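Local atomic coordinates of phosphoribosylglycinamide synthetase (Anaerococcus prevotii, PDB entry 4DIM), a protein that probably acts as an ATP-dependent ligase of the ATP-grasp superfamily, binding ATP and a metal ion. Residues C79-I84 against E275-V280; G83-A88 against L99-A104; F196-F201 against L208-H213; A200-N205 against N256-N261; G294-K299 against L311-Q316. All coordinates share one frame; numbering follows the deposited sequence.

Contact 1. Residues C79-I84 against E275-V280; sequences CLDTGI and ELTGRV
Cys79 and Val280 bring the two backbones together, their CA atoms 5.4 Å apart, and Cys79 N gives a weak hydrogen bond to Val280 O. From there the chains diverge. The loop 79-84 folds into a type I turn from Asp81 to Ile84 that leads into helix 84-94, while 275-280 runs off strand 270-277 through an inverse gamma turn centred on Gly278. Between them stands Arg279. Its CG sits between the backbone N and the carbonyl carbon (chi1 51°) and passes Ile84 CD1 at 3.9 Å, and the guanidinium lies against the backbone of Cys79 and Leu80. Leu80 N is over one face near the rim, with Thr277 CG2 on the opposite face. Asp81 crosses this side chain at about a right angle. Arg279 NE donates to Asp81 OD1 at 3.0 Å within the guanidinium plane, yet reaches the oxygen from above the carboxylate, the two planes being 63° apart. NH1 adds weak, longer bonds to both carboxylate oxygens. Thr277 meets Asp81 tip to tip, its OG1 donating to OD1 at 2.6 Å on the syn side, somewhat out of the carboxylate plane. Arg279 NH2 turns back to its own chain and bonds Val280 O at 3.1 Å. The spacing of Glu275, Thr277 and Arg279 resembles the Glu-x-Asn-x-Arg signature of ATP-grasp enzymes, with threonine in the asparagine position. Gripped at NE and NH2 and sandwiched between backbone and methyl, the guanidinium is probably restrained from turning, and Asp81 OD1, with two firm donors, ties the loop to the end of the strand.

Contact 2. Residues G83-A88 against L99-A104; sequences GIVSLA and LNEEAA
Leu99 reaches from the turn before helix 101-108 into the side of helix 84-94. Its CB lies against Asn256 O, in the loop before strand 258-267. CG lies between the backbone N and the carbonyl carbon (chi1 80°) and meets Ala88 CB at 4.0 Å. The two methyls then part: CD1 touches Ile84 CD1 at 3.9 Å, the two side chains crossing at about a right angle, and CD2 reaches Leu87 CG at 4.0 Å. An alanine here would probably leave Ile84 and Leu87 without their shared partner and open a gap beside Ala88. Beyond the leucine the helices close up on small residues. Ala88 CB comes within 3.5 Å of Glu101 CA, and Ala88 CB lies 3.9 Å from Ala104 CB. The extended Glu101 side chain passes obliquely across Val85, with OE1 3.6 Å from Val85 CG1, and OE1 also forms a salt bridge with Arg89. Asn100 caps the second helix, its OD1 accepting from Ala103 N at 3.0 Å, nearly along the C=O axis. This is a helix-loop-helix packed through alanines, joining the helix that follows edge strand 74-76 of the parallel sheet to the next helix in the chain.

Contact 3. Residues F196-F201 against L208-H213; sequences FGAQAF and LFVMPH
Gln199 and His213 cross obliquely on one face of the sheet, amide and imidazole planes 48° apart. Gln199 NE2 donates to His213 NE2 at 3.2 Å, tilted from both planes, and gives its stronger bond to Asn261 OD1. The histidine is folded back over the partner strand: CG takes the position between backbone N and carbonyl carbon (chi1 52°), and Gly197 CA makes a CH-pi contact with the ring face, 4.1 Å from the centroid. Glycine suits this spot, since a CB would collide with the imidazole. Phe209 leans the same way, Phe201 N over one face of its ring and CE2 at 3.6 Å from Phe201 CB. Phe201 and Leu208 lie side by side and point the same way. On the other face Ala198 and Ala200 pack against Val210. Below the side chains the strands run antiparallel, with paired backbone bonds joining Gly197 to His213 and Gln199 to selenomethionine Met211; Met211 N to Gln199 O is 2.7 Å. The hairpin lies inside the large antiparallel sheet, strand 194-203 flanked by strand 258-267. Helices 285-293 and 297-305 cover the face of Gln199 and Phe201, and helix 236-253 covers that of Val210 and Pro212.

Contact 4. Residues A200-N205 against N256-N261; sequences AFVYKN and NNCAVN
Val202 faces both Asn257 and Cys258, a G1 beta bulge at the start of strand 258-267, which pairs antiparallel with strand 194-203. Val202 N bonds Cys258 O at 3.0 Å, and Ala200 and Val260 exchange a pair of backbone bonds. Side chains follow the pairing. Val202 CG1 packs on Cys258 SG at 3.7 Å and on Val260 CG2, while on the other face Phe201 CD1 touches Ala259 CB. At the bulge and just before it, the side chains of Asn257 and Asn256 take over from the backbone. Asn257 OD1 accepts from Lys204 N at 3.0 Å in a nearly straight bond (N-H...O 173°). Asn256 has CG anti to the backbone N (chi1 -166°), and its OD1 accepts from Asn205 N at 2.9 Å in the turn between strands 194-203 and 206-219, the donor standing above the carbonyl plane. There the Asn205 side chain crosses that of Asn256 at about a right angle, although the amide planes are 19° apart, with Asn205 OD1 3.3 Å from Asn256 CG. An alanine in place of Asn256 would probably leave Asn205 N without this acceptor and the Asn205 amide freer to turn. Farther out, helix 297-305 backs Phe201, Tyr203 and Ala259, and Leu276 of strand 270-277 lies against Val260. At the turn, Lys204 CG lies 3.8 Å above the plane of the Tyr203 ring, over its centre.

Contact 5. Residues G294-K299 against L311-Q316; sequences GIEYYK and LVFWSQ
Gly294 and Gln316 meet through their backbones, the two carbonyl O atoms 3.6 Å apart. Gly294 takes positive phi just after helix 285-293 and turns the chain toward the next helix. Ile295, the buried residue of the contact, points its side chain at the short helix 311-314. CD1 touches the edge of the Trp314 indole, 4.0 Å from CE3 and in the ring plane, and CG2 approaches Phe313 O. Trp314 is also held by Tyr293, edge-to-face, and meets the Phe209 ring. Glu296 O lies 3.8 Å from Phe313 CB, and the Glu296 carboxylate receives Lys299 NZ in a salt bridge, OE2 to NZ 2.9 Å, from above the carboxylate plane. Lys299, three residues on, lays its CB over the centre of the Phe313 ring, a CH-pi contact 3.9 Å from the centroid and 9° off the normal. The chain runs on extended, Lys299 CD lying 3.9 Å from Phe313 CE1. Val312 CG1 stands over the opposite face, and Leu29 of helix 20-29 touches both Lys299 and Phe313. No hydrogen bond spans the segments: apolar contact joins them, the lysine giving its methylenes to the aromatic ring while its ammonium pairs with Glu296, so that its charge is met within its own segment.

How the contacts relate
Contacts 1, 3 and 4 meet on the large antiparallel sheet, where strands 270-277, 258-267, 194-203 and 206-219 lie side by side. Contacts 3 and 4 share strand 194-203, their centres about 11 Å apart, and both are nested in the chain loop that contact 1 closes. Contact 2 shares Gly83 and Ile84 with contact 1, at the start of helix 84-94, and touches contact 4 through Leu99 and Asn256. Contact 5 comes last along the chain and joins the sheet through Tyr297, which touches Phe201, Ala259 and Val280, and through Trp314, which meets Leu208 and Phe209. Together they fasten the ATP-grasp sheet to the helices after the parallel sheet and to helices 297-305 and 311-314.

Contact 1. Residues C79-I84 against E275-V280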
# COMPACT_ATOMS: atom_id res chain seq x y z
N CYS A 79 4.31 0.00 4.75
CA CYS A 79 3.48 1.13 4.36
C CYS A 79 4.03 2.00 3.23
O CYS A 79 3.32 2.92 2.83
CB CYS A 79 3.15 1.95 5.60
SG CYS A 79 2.20 1.02 6.86
N LEU A 80 5.22 1.71 2.64
CA LEU A 80 5.79 2.53 1.56
C LEU A 80 6.78 1.70 0.70
O LEU A 80 7.43 0.78 1.21
CB LEU A 80 6.52 3.75 2.19
CG LEU A 80 6.24 5.17 1.62
CD1 LEU A 80 4.73 5.54 1.58
CD2 LEU A 80 6.94 6.23 2.48
N ASP A 81 6.90 2.04 -0.60
CA ASP A 81 7.81 1.34 -1.53
C ASP A 81 9.21 1.91 -1.55
O ASP A 81 10.05 1.30 -2.21
CB ASP A 81 7.27 1.40 -2.98
CG ASP A 81 6.03 0.57 -3.23
OD1 ASP A 81 5.91 -0.52 -2.62
OD2 ASP A 81 5.13 1.05 -3.96
N THR A 82 9.48 3.06 -0.90
CA THR A 82 10.78 3.74 -0.88
C THR A 82 11.95 2.76 -0.70
O THR A 82 12.80 2.71 -1.58
CB THR A 82 10.81 4.84 0.20
OG1 THR A 82 9.59 5.59 0.15
CG2 THR A 82 11.99 5.78 0.02
N GLY A 83 11.89 1.90 0.32
CA GLY A 83 12.93 0.93 0.62
C GLY A 83 12.61 -0.54 0.41
O GLY A 83 13.19 -1.39 1.09
N ILE A 84 11.78 -0.85 -0.59
CA ILE A 84 11.31 -2.21 -0.84
C ILE A 84 12.33 -3.02 -1.61
O ILE A 84 12.48 -4.22 -1.37
CB ILE A 84 9.92 -2.19 -1.55
CG1 ILE A 84 9.23 -3.58 -1.49
CG2 ILE A 84 10.02 -1.72 -3.04
CD1 ILE A 84 9.22 -4.23 -0.14
N GLU A 275 -1.67 -2.84 -9.55
CA GLU A 275 -0.38 -2.77 -8.86
C GLU A 275 -0.31 -3.85 -7.76
O GLU A 275 -1.33 -4.18 -7.16
CB GLU A 275 -0.10 -1.38 -8.21
CG GLU A 275 -0.38 -0.13 -9.01
CD GLU A 275 0.51 0.14 -10.22
OE1 GLU A 275 1.47 -0.63 -10.45
OE2 GLU A 275 0.25 1.15 -10.93
N LEU A 276 0.89 -4.34 -7.48
CA LEU A 276 1.14 -5.36 -6.45
C LEU A 276 2.54 -5.14 -5.86
O LEU A 276 3.52 -5.18 -6.59
CB LEU A 276 1.03 -6.76 -7.06
CG LEU A 276 0.90 -7.88 -6.00
CD1 LEU A 276 -0.20 -8.91 -6.36
CD2 LEU A 276 2.20 -8.60 -5.76
N THR A 277 2.65 -4.94 -4.54
CA THR A 277 3.95 -4.73 -3.89
C THR A 277 4.10 -5.71 -2.70
O THR A 277 3.13 -6.01 -2.04
CB THR A 277 4.14 -3.25 -3.55
OG1 THR A 277 5.27 -3.06 -2.71
CG2 THR A 277 2.98 -2.64 -2.89
N GLY A 278 5.31 -6.21 -2.44
CA GLY A 278 5.58 -7.12 -1.33
C GLY A 278 5.78 -6.46 0.02
O GLY A 278 6.73 -6.77 0.73
N ARG A 279 4.88 -5.54 0.40
CA ARG A 279 4.83 -4.95 1.72
C ARG A 279 3.35 -4.56 2.07
O ARG A 279 2.46 -4.52 1.21
CB ARG A 279 5.82 -3.78 1.90
CG ARG A 279 5.78 -2.70 0.84
CD ARG A 279 4.72 -1.69 1.12
NE ARG A 279 4.46 -0.83 -0.05
CZ ARG A 279 3.40 -0.04 -0.18
NH1 ARG A 279 3.25 0.70 -1.26
NH2 ARG A 279 2.49 0.03 0.77
N VAL A 280 3.10 -4.34 3.35
CA VAL A 280 1.79 -3.99 3.84
C VAL A 280 1.38 -2.61 3.37
O VAL A 280 2.19 -1.72 3.33
CB VAL A 280 1.74 -4.09 5.38
CG1 VAL A 280 2.55 -2.98 6.05
CG2 VAL A 280 0.30 -4.11 5.88

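Contact 2. Residues G83-A88 against L99-A104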
# COMPACT_ATOMS: atom_id res chain seq x y z
N GLY A 83 11.89 1.90 0.32
CA GLY A 83 12.93 0.93 0.62
C GLY A 83 12.61 -0.54 0.41
O GLY A 83 13.19 -1.39 1.09
N ILE A 84 11.78 -0.85 -0.59
CA ILE A 84 11.31 -2.21 -0.84
C ILE A 84 12.33 -3.02 -1.61
O ILE A 84 12.48 -4.22 -1.37
CB ILE A 84 9.92 -2.19 -1.55
CG1 ILE A 84 9.23 -3.58 -1.49
CG2 ILE A 84 10.02 -1.72 -3.04
CD1 ILE A 84 9.22 -4.23 -0.14
N VAL A 85 13.05 -2.39 -2.51
CA VAL A 85 14.13 -3.06 -3.24
C VAL A 85 15.31 -3.26 -2.30
O VAL A 85 15.82 -4.36 -2.19
CB VAL A 85 14.51 -2.27 -4.49
CG1 VAL A 85 15.80 -2.81 -5.11
CG2 VAL A 85 13.36 -2.30 -5.48
N SER A 86 15.72 -2.19 -1.60
CA SER A 86 16.83 -2.24 -0.64
C SER A 86 16.58 -3.35 0.37
O SER A 86 17.47 -4.16 0.56
CB SER A 86 17.01 -0.89 0.04
OG SER A 86 16.80 0.14 -0.91
N LEU A 87 15.35 -3.50 0.88
CA LEU A 87 15.04 -4.64 1.77
C LEU A 87 15.34 -5.98 1.09
O LEU A 87 15.96 -6.87 1.68
CB LEU A 87 13.58 -4.62 2.16
CG LEU A 87 13.06 -5.83 2.94
CD1 LEU A 87 13.88 -6.07 4.20
CD2 LEU A 87 11.64 -5.58 3.33
N ALA A 88 14.86 -6.14 -0.14
CA ALA A 88 15.05 -7.34 -0.93
C ALA A 88 16.56 -7.69 -1.07
O ALA A 88 16.93 -8.86 -0.87
CB ALA A 88 14.41 -7.17 -2.30
N LEU A 99 11.23 -11.04 1.00
CA LEU A 99 11.10 -11.10 -0.47
C LEU A 99 12.49 -11.06 -1.12
O LEU A 99 13.44 -10.57 -0.51
CB LEU A 99 10.21 -9.98 -1.02
CG LEU A 99 10.82 -8.57 -1.21
CD1 LEU A 99 9.84 -7.65 -1.89
CD2 LEU A 99 11.24 -7.95 0.10
N ASN A 100 12.62 -11.58 -2.36
CA ASN A 100 13.90 -11.60 -3.07
C ASN A 100 13.93 -10.41 -4.05
O ASN A 100 12.89 -9.87 -4.37
CB ASN A 100 14.17 -12.99 -3.75
CG ASN A 100 13.24 -13.41 -4.86
OD1 ASN A 100 13.00 -12.68 -5.80
ND2 ASN A 100 12.75 -14.65 -4.83
N GLU A 101 15.13 -9.97 -4.47
CA GLU A 101 15.24 -8.78 -5.31
C GLU A 101 14.63 -8.94 -6.71
O GLU A 101 14.07 -7.96 -7.21
CB GLU A 101 16.69 -8.33 -5.44
CG GLU A 101 16.81 -6.88 -5.86
CD GLU A 101 18.23 -6.36 -5.90
OE1 GLU A 101 18.39 -5.14 -6.15
OE2 GLU A 101 19.18 -7.14 -5.67
N GLU A 102 14.71 -10.11 -7.33
CA GLU A 102 14.11 -10.27 -8.66
C GLU A 102 12.58 -10.09 -8.62
O GLU A 102 12.03 -9.58 -9.59
CB GLU A 102 14.51 -11.60 -9.34
CG GLU A 102 14.23 -12.88 -8.58
CD GLU A 102 14.68 -14.16 -9.27
OE1 GLU A 102 14.75 -15.20 -8.58
OE2 GLU A 102 14.97 -14.12 -10.49
N ALA A 103 11.92 -10.40 -7.49
CA ALA A 103 10.46 -10.24 -7.33
C ALA A 103 10.07 -8.79 -7.12
O ALA A 103 9.02 -8.35 -7.60
CB ALA A 103 9.98 -11.07 -6.14
N ALA A 104 10.89 -8.07 -6.33
CA ALA A 104 10.73 -6.66 -6.00
C ALA A 104 10.89 -5.77 -7.27
O ALA A 104 10.15 -4.79 -7.43
CB ALA A 104 11.74 -6.27 -4.94

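Contact 3. Residues F196-F201 against L208-H213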
# COMPACT_ATOMS: atom_id res chain seq x y z
N PHE A 196 -10.76 -0.94 -6.14
CA PHE A 196 -10.66 -1.36 -4.75
C PHE A 196 -9.29 -1.98 -4.58
O PHE A 196 -8.50 -1.96 -5.52
CB PHE A 196 -11.83 -2.32 -4.38
CG PHE A 196 -11.80 -3.63 -5.11
CD1 PHE A 196 -11.24 -4.75 -4.51
CD2 PHE A 196 -12.17 -3.72 -6.43
CE1 PHE A 196 -11.11 -5.95 -5.22
CE2 PHE A 196 -11.99 -4.89 -7.15
CZ PHE A 196 -11.52 -6.02 -6.52
N GLY A 197 -8.98 -2.46 -3.39
CA GLY A 197 -7.71 -3.09 -3.10
C GLY A 197 -7.83 -4.38 -2.33
O GLY A 197 -8.93 -4.86 -2.03
N ALA A 198 -6.68 -4.95 -1.97
CA ALA A 198 -6.63 -6.15 -1.16
C ALA A 198 -5.31 -6.28 -0.45
O ALA A 198 -4.29 -5.84 -0.96
CB ALA A 198 -6.87 -7.37 -2.02
N GLN A 199 -5.34 -6.94 0.70
CA GLN A 199 -4.17 -7.27 1.50
C GLN A 199 -3.99 -8.75 1.46
O GLN A 199 -4.96 -9.50 1.39
CB GLN A 199 -4.30 -6.83 2.98
CG GLN A 199 -4.42 -5.34 3.26
CD GLN A 199 -3.29 -4.48 2.74
OE1 GLN A 199 -2.21 -4.42 3.32
NE2 GLN A 199 -3.51 -3.81 1.62
N ALA A 200 -2.76 -9.19 1.54
CA ALA A 200 -2.48 -10.61 1.59
C ALA A 200 -1.19 -10.81 2.34
O ALA A 200 -0.55 -9.85 2.76
CB ALA A 200 -2.43 -11.23 0.20
N PHE A 201 -0.90 -12.05 2.65
CA PHE A 201 0.29 -12.38 3.40
C PHE A 201 0.75 -13.73 2.90
O PHE A 201 -0.06 -14.65 2.86
CB PHE A 201 -0.05 -12.39 4.90
CG PHE A 201 1.14 -12.49 5.82
CD1 PHE A 201 1.67 -11.36 6.42
CD2 PHE A 201 1.66 -13.72 6.17
CE1 PHE A 201 2.72 -11.46 7.33
CE2 PHE A 201 2.73 -13.82 7.05
CZ PHE A 201 3.23 -12.69 7.64
N LEU A 208 -1.74 -17.05 3.29
CA LEU A 208 -2.60 -17.18 4.46
C LEU A 208 -3.98 -16.62 4.21
O LEU A 208 -4.99 -17.19 4.66
CB LEU A 208 -1.96 -16.43 5.63
CG LEU A 208 -0.54 -16.90 6.00
CD1 LEU A 208 -0.11 -16.31 7.31
CD2 LEU A 208 -0.43 -18.43 6.03
N PHE A 209 -4.04 -15.49 3.55
CA PHE A 209 -5.32 -14.88 3.24
C PHE A 209 -5.22 -13.87 2.10
O PHE A 209 -4.14 -13.49 1.67
CB PHE A 209 -5.88 -14.17 4.50
CG PHE A 209 -5.05 -12.99 4.95
CD1 PHE A 209 -5.23 -11.74 4.39
CD2 PHE A 209 -4.12 -13.13 5.96
CE1 PHE A 209 -4.46 -10.67 4.80
CE2 PHE A 209 -3.33 -12.06 6.34
CZ PHE A 209 -3.52 -10.84 5.76
N VAL A 210 -6.37 -13.47 1.62
CA VAL A 210 -6.56 -12.37 0.69
C VAL A 210 -7.77 -11.62 1.26
O VAL A 210 -8.85 -12.21 1.41
CB VAL A 210 -6.69 -12.72 -0.80
CG1 VAL A 210 -6.69 -11.46 -1.64
CG2 VAL A 210 -5.55 -13.63 -1.24
N MSE A 211 -7.54 -10.38 1.69
CA MSE A 211 -8.59 -9.58 2.29
C MSE A 211 -8.93 -8.38 1.40
O MSE A 211 -8.30 -7.33 1.52
CB MSE A 211 -8.16 -9.09 3.68
CG MSE A 211 -9.32 -8.44 4.47
SE MSE A 211 -8.66 -7.42 5.97
CE MSE A 211 -8.10 -6.01 4.99
N PRO A 212 -10.02 -8.46 0.61
CA PRO A 212 -10.47 -7.28 -0.16
C PRO A 212 -10.85 -6.12 0.75
O PRO A 212 -11.22 -6.31 1.90
CB PRO A 212 -11.68 -7.81 -0.94
CG PRO A 212 -11.45 -9.27 -1.03
CD PRO A 212 -10.80 -9.66 0.24
N HIS A 213 -10.69 -4.89 0.26
CA HIS A 213 -11.04 -3.72 1.05
C HIS A 213 -11.44 -2.54 0.17
O HIS A 213 -11.06 -2.42 -1.00
CB HIS A 213 -9.94 -3.30 2.05
CG HIS A 213 -8.59 -3.13 1.46
ND1 HIS A 213 -8.24 -1.96 0.78
CD2 HIS A 213 -7.52 -3.96 1.49
CE1 HIS A 213 -7.00 -2.15 0.37
NE2 HIS A 213 -6.52 -3.33 0.80

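Contact 4. Residues A200-N205 against N256-N261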
# COMPACT_ATOMS: atom_id res chain seq x y z
N ALA A 200 -2.76 -9.19 1.54
CA ALA A 200 -2.48 -10.61 1.59
C ALA A 200 -1.19 -10.81 2.34
O ALA A 200 -0.55 -9.85 2.76
CB ALA A 200 -2.43 -11.23 0.20
N PHE A 201 -0.90 -12.05 2.65
CA PHE A 201 0.29 -12.38 3.40
C PHE A 201 0.75 -13.73 2.90
O PHE A 201 -0.06 -14.65 2.86
CB PHE A 201 -0.05 -12.39 4.90
CG PHE A 201 1.14 -12.49 5.82
CD1 PHE A 201 1.67 -11.36 6.42
CD2 PHE A 201 1.66 -13.72 6.17
CE1 PHE A 201 2.72 -11.46 7.33
CE2 PHE A 201 2.73 -13.82 7.05
CZ PHE A 201 3.23 -12.69 7.64
N VAL A 202 2.02 -13.83 2.47
CA VAL A 202 2.60 -15.08 1.98
C VAL A 202 3.78 -15.53 2.92
O VAL A 202 4.64 -14.76 3.26
CB VAL A 202 2.97 -14.99 0.47
CG1 VAL A 202 3.91 -13.84 0.15
CG2 VAL A 202 3.54 -16.32 -0.05
N TYR A 203 3.76 -16.80 3.36
CA TYR A 203 4.80 -17.38 4.24
C TYR A 203 5.11 -18.80 3.83
O TYR A 203 4.22 -19.65 3.85
CB TYR A 203 4.30 -17.36 5.69
CG TYR A 203 5.19 -18.10 6.66
CD1 TYR A 203 6.48 -17.66 6.94
CD2 TYR A 203 4.71 -19.18 7.41
CE1 TYR A 203 7.27 -18.29 7.88
CE2 TYR A 203 5.49 -19.80 8.37
CZ TYR A 203 6.78 -19.38 8.59
OH TYR A 203 7.56 -19.95 9.56
N LYS A 204 6.36 -19.07 3.46
CA LYS A 204 6.81 -20.39 3.00
C LYS A 204 5.92 -20.86 1.82
O LYS A 204 5.50 -22.01 1.75
CB LYS A 204 6.82 -21.42 4.14
CG LYS A 204 7.81 -21.08 5.24
CD LYS A 204 7.63 -22.06 6.41
CE LYS A 204 8.79 -22.04 7.38
NZ LYS A 204 9.86 -22.99 6.98
N ASN A 205 5.60 -19.90 0.95
CA ASN A 205 4.85 -20.04 -0.29
C ASN A 205 3.34 -20.38 -0.09
O ASN A 205 2.65 -20.62 -1.09
CB ASN A 205 5.55 -21.04 -1.23
CG ASN A 205 6.87 -20.46 -1.77
OD1 ASN A 205 6.94 -19.29 -2.18
ND2 ASN A 205 7.94 -21.23 -1.76
N ASN A 256 7.40 -13.94 -1.67
CA ASN A 256 7.34 -14.84 -0.52
C ASN A 256 7.81 -14.15 0.76
O ASN A 256 8.51 -13.15 0.70
CB ASN A 256 8.17 -16.08 -0.80
CG ASN A 256 7.94 -17.22 0.16
OD1 ASN A 256 6.86 -17.35 0.73
ND2 ASN A 256 8.96 -18.02 0.40
N ASN A 257 7.37 -14.67 1.91
CA ASN A 257 7.78 -14.23 3.24
C ASN A 257 7.66 -12.71 3.36
O ASN A 257 8.56 -12.00 3.85
CB ASN A 257 9.20 -14.69 3.52
CG ASN A 257 9.41 -16.20 3.48
OD1 ASN A 257 8.50 -16.98 3.75
ND2 ASN A 257 10.63 -16.64 3.20
N CYS A 258 6.51 -12.24 2.93
CA CYS A 258 6.17 -10.84 2.92
C CYS A 258 4.70 -10.66 3.01
O CYS A 258 3.93 -11.53 2.61
CB CYS A 258 6.72 -10.16 1.66
SG CYS A 258 6.02 -10.76 0.10
N ALA A 259 4.31 -9.46 3.51
CA ALA A 259 2.93 -8.99 3.50
C ALA A 259 2.77 -8.38 2.13
O ALA A 259 3.76 -7.96 1.55
CB ALA A 259 2.71 -7.98 4.62
N VAL A 260 1.60 -8.41 1.56
CA VAL A 260 1.35 -7.92 0.19
C VAL A 260 0.20 -6.93 0.16
O VAL A 260 -0.81 -7.06 0.87
CB VAL A 260 1.05 -9.14 -0.74
CG1 VAL A 260 0.69 -8.71 -2.17
CG2 VAL A 260 2.22 -10.14 -0.74
N ASN A 261 0.36 -5.96 -0.71
CA ASN A 261 -0.56 -4.86 -0.94
C ASN A 261 -0.88 -4.82 -2.40
O ASN A 261 0.04 -4.84 -3.19
CB ASN A 261 0.07 -3.54 -0.50
CG ASN A 261 -0.83 -2.35 -0.73
OD1 ASN A 261 -1.86 -2.21 -0.08
ND2 ASN A 261 -0.58 -1.59 -1.76

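Contact 5. Residues G294-K299 against L311-Q316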
# COMPACT_ATOMS: atom_id res chain seq x y z
N GLY A 294 -9.05 -10.24 13.84
CA GLY A 294 -8.79 -10.27 15.28
C GLY A 294 -7.41 -10.80 15.60
O GLY A 294 -7.25 -11.64 16.51
N ILE A 295 -6.41 -10.30 14.87
CA ILE A 295 -5.02 -10.73 15.01
C ILE A 295 -4.09 -9.54 15.28
O ILE A 295 -4.55 -8.38 15.36
CB ILE A 295 -4.56 -11.48 13.72
CG1 ILE A 295 -4.69 -10.60 12.47
CG2 ILE A 295 -5.27 -12.81 13.55
CD1 ILE A 295 -4.05 -11.10 11.30
N GLU A 296 -2.79 -9.86 15.48
CA GLU A 296 -1.65 -8.95 15.64
C GLU A 296 -0.76 -9.13 14.40
O GLU A 296 0.07 -10.04 14.34
CB GLU A 296 -0.92 -9.26 16.94
CG GLU A 296 -1.78 -9.01 18.16
CD GLU A 296 -1.09 -9.31 19.47
OE1 GLU A 296 -1.03 -10.50 19.87
OE2 GLU A 296 -0.56 -8.35 20.08
N TYR A 297 -1.02 -8.31 13.39
CA TYR A 297 -0.44 -8.39 12.07
C TYR A 297 0.92 -7.72 11.99
O TYR A 297 1.80 -8.27 11.34
CB TYR A 297 -1.43 -7.76 11.10
CG TYR A 297 -1.12 -7.97 9.65
CD1 TYR A 297 -0.92 -9.25 9.14
CD2 TYR A 297 -1.18 -6.92 8.75
CE1 TYR A 297 -0.73 -9.46 7.78
CE2 TYR A 297 -0.94 -7.11 7.40
CZ TYR A 297 -0.74 -8.39 6.91
OH TYR A 297 -0.59 -8.60 5.56
N TYR A 298 1.17 -6.60 12.72
CA TYR A 298 2.54 -6.08 12.79
C TYR A 298 3.45 -7.07 13.45
O TYR A 298 4.64 -7.02 13.18
CB TYR A 298 2.64 -4.77 13.54
CG TYR A 298 2.01 -3.57 12.85
CD1 TYR A 298 2.58 -3.03 11.70
CD2 TYR A 298 0.87 -2.96 13.36
CE1 TYR A 298 2.02 -1.91 11.07
CE2 TYR A 298 0.29 -1.87 12.73
CZ TYR A 298 0.91 -1.29 11.64
OH TYR A 298 0.39 -0.12 11.15
N LYS A 299 2.93 -7.91 14.36
CA LYS A 299 3.72 -8.92 15.05
C LYS A 299 4.04 -10.05 14.13
O LYS A 299 5.12 -10.60 14.22
CB LYS A 299 3.01 -9.45 16.31
CG LYS A 299 3.10 -8.45 17.44
CD LYS A 299 2.61 -9.01 18.73
CE LYS A 299 2.74 -7.97 19.81
NZ LYS A 299 2.16 -8.42 21.09
N LEU A 311 2.76 -17.81 12.23
CA LEU A 311 1.54 -18.62 12.43
C LEU A 311 1.07 -18.70 13.88
O LEU A 311 -0.10 -18.96 14.10
CB LEU A 311 1.73 -20.01 11.87
CG LEU A 311 1.96 -20.02 10.34
CD1 LEU A 311 2.35 -21.39 9.85
CD2 LEU A 311 0.73 -19.50 9.61
N VAL A 312 1.97 -18.41 14.84
CA VAL A 312 1.71 -18.30 16.28
C VAL A 312 0.64 -17.23 16.56
O VAL A 312 -0.15 -17.38 17.49
CB VAL A 312 3.06 -17.95 16.99
CG1 VAL A 312 2.86 -17.33 18.38
CG2 VAL A 312 3.93 -19.19 17.06
N PHE A 313 0.66 -16.14 15.76
CA PHE A 313 -0.30 -15.04 15.86
C PHE A 313 -1.53 -15.29 14.99
O PHE A 313 -2.61 -14.92 15.41
CB PHE A 313 0.35 -13.70 15.47
CG PHE A 313 1.63 -13.41 16.21
CD1 PHE A 313 1.61 -12.99 17.53
CD2 PHE A 313 2.86 -13.72 15.65
CE1 PHE A 313 2.78 -12.86 18.27
CE2 PHE A 313 4.03 -13.60 16.39
CZ PHE A 313 3.99 -13.14 17.68
N TRP A 314 -1.36 -15.91 13.80
CA TRP A 314 -2.46 -16.23 12.86
C TRP A 314 -3.39 -17.32 13.43
O TRP A 314 -4.55 -17.39 13.07
CB TRP A 314 -1.88 -16.69 11.48
CG TRP A 314 -2.89 -17.06 10.42
CD1 TRP A 314 -3.04 -18.28 9.82
CD2 TRP A 314 -3.90 -16.21 9.84
NE1 TRP A 314 -4.04 -18.23 8.87
CE2 TRP A 314 -4.60 -16.97 8.88
CE3 TRP A 314 -4.24 -14.86 10.00
CZ2 TRP A 314 -5.66 -16.46 8.15
CZ3 TRP A 314 -5.27 -14.34 9.24
CH2 TRP A 314 -6.00 -15.14 8.36
N SER A 315 -2.87 -18.18 14.30
CA SER A 315 -3.66 -19.25 14.91
C SER A 315 -4.56 -18.71 16.05
O SER A 315 -5.41 -19.46 16.53
CB SER A 315 -2.74 -20.35 15.43
OG SER A 315 -1.90 -19.86 16.47
N GLN A 316 -4.38 -17.44 16.48
CA GLN A 316 -5.24 -16.83 17.50
C GLN A 316 -6.30 -15.95 16.85
O GLN A 316 -6.88 -15.09 17.50
CB GLN A 316 -4.38 -16.00 18.49
CG GLN A 316 -3.31 -16.79 19.23
CD GLN A 316 -3.89 -18.00 19.93
OE1 GLN A 316 -4.91 -17.91 20.61
NE2 GLN A 316 -3.29 -19.18 19.74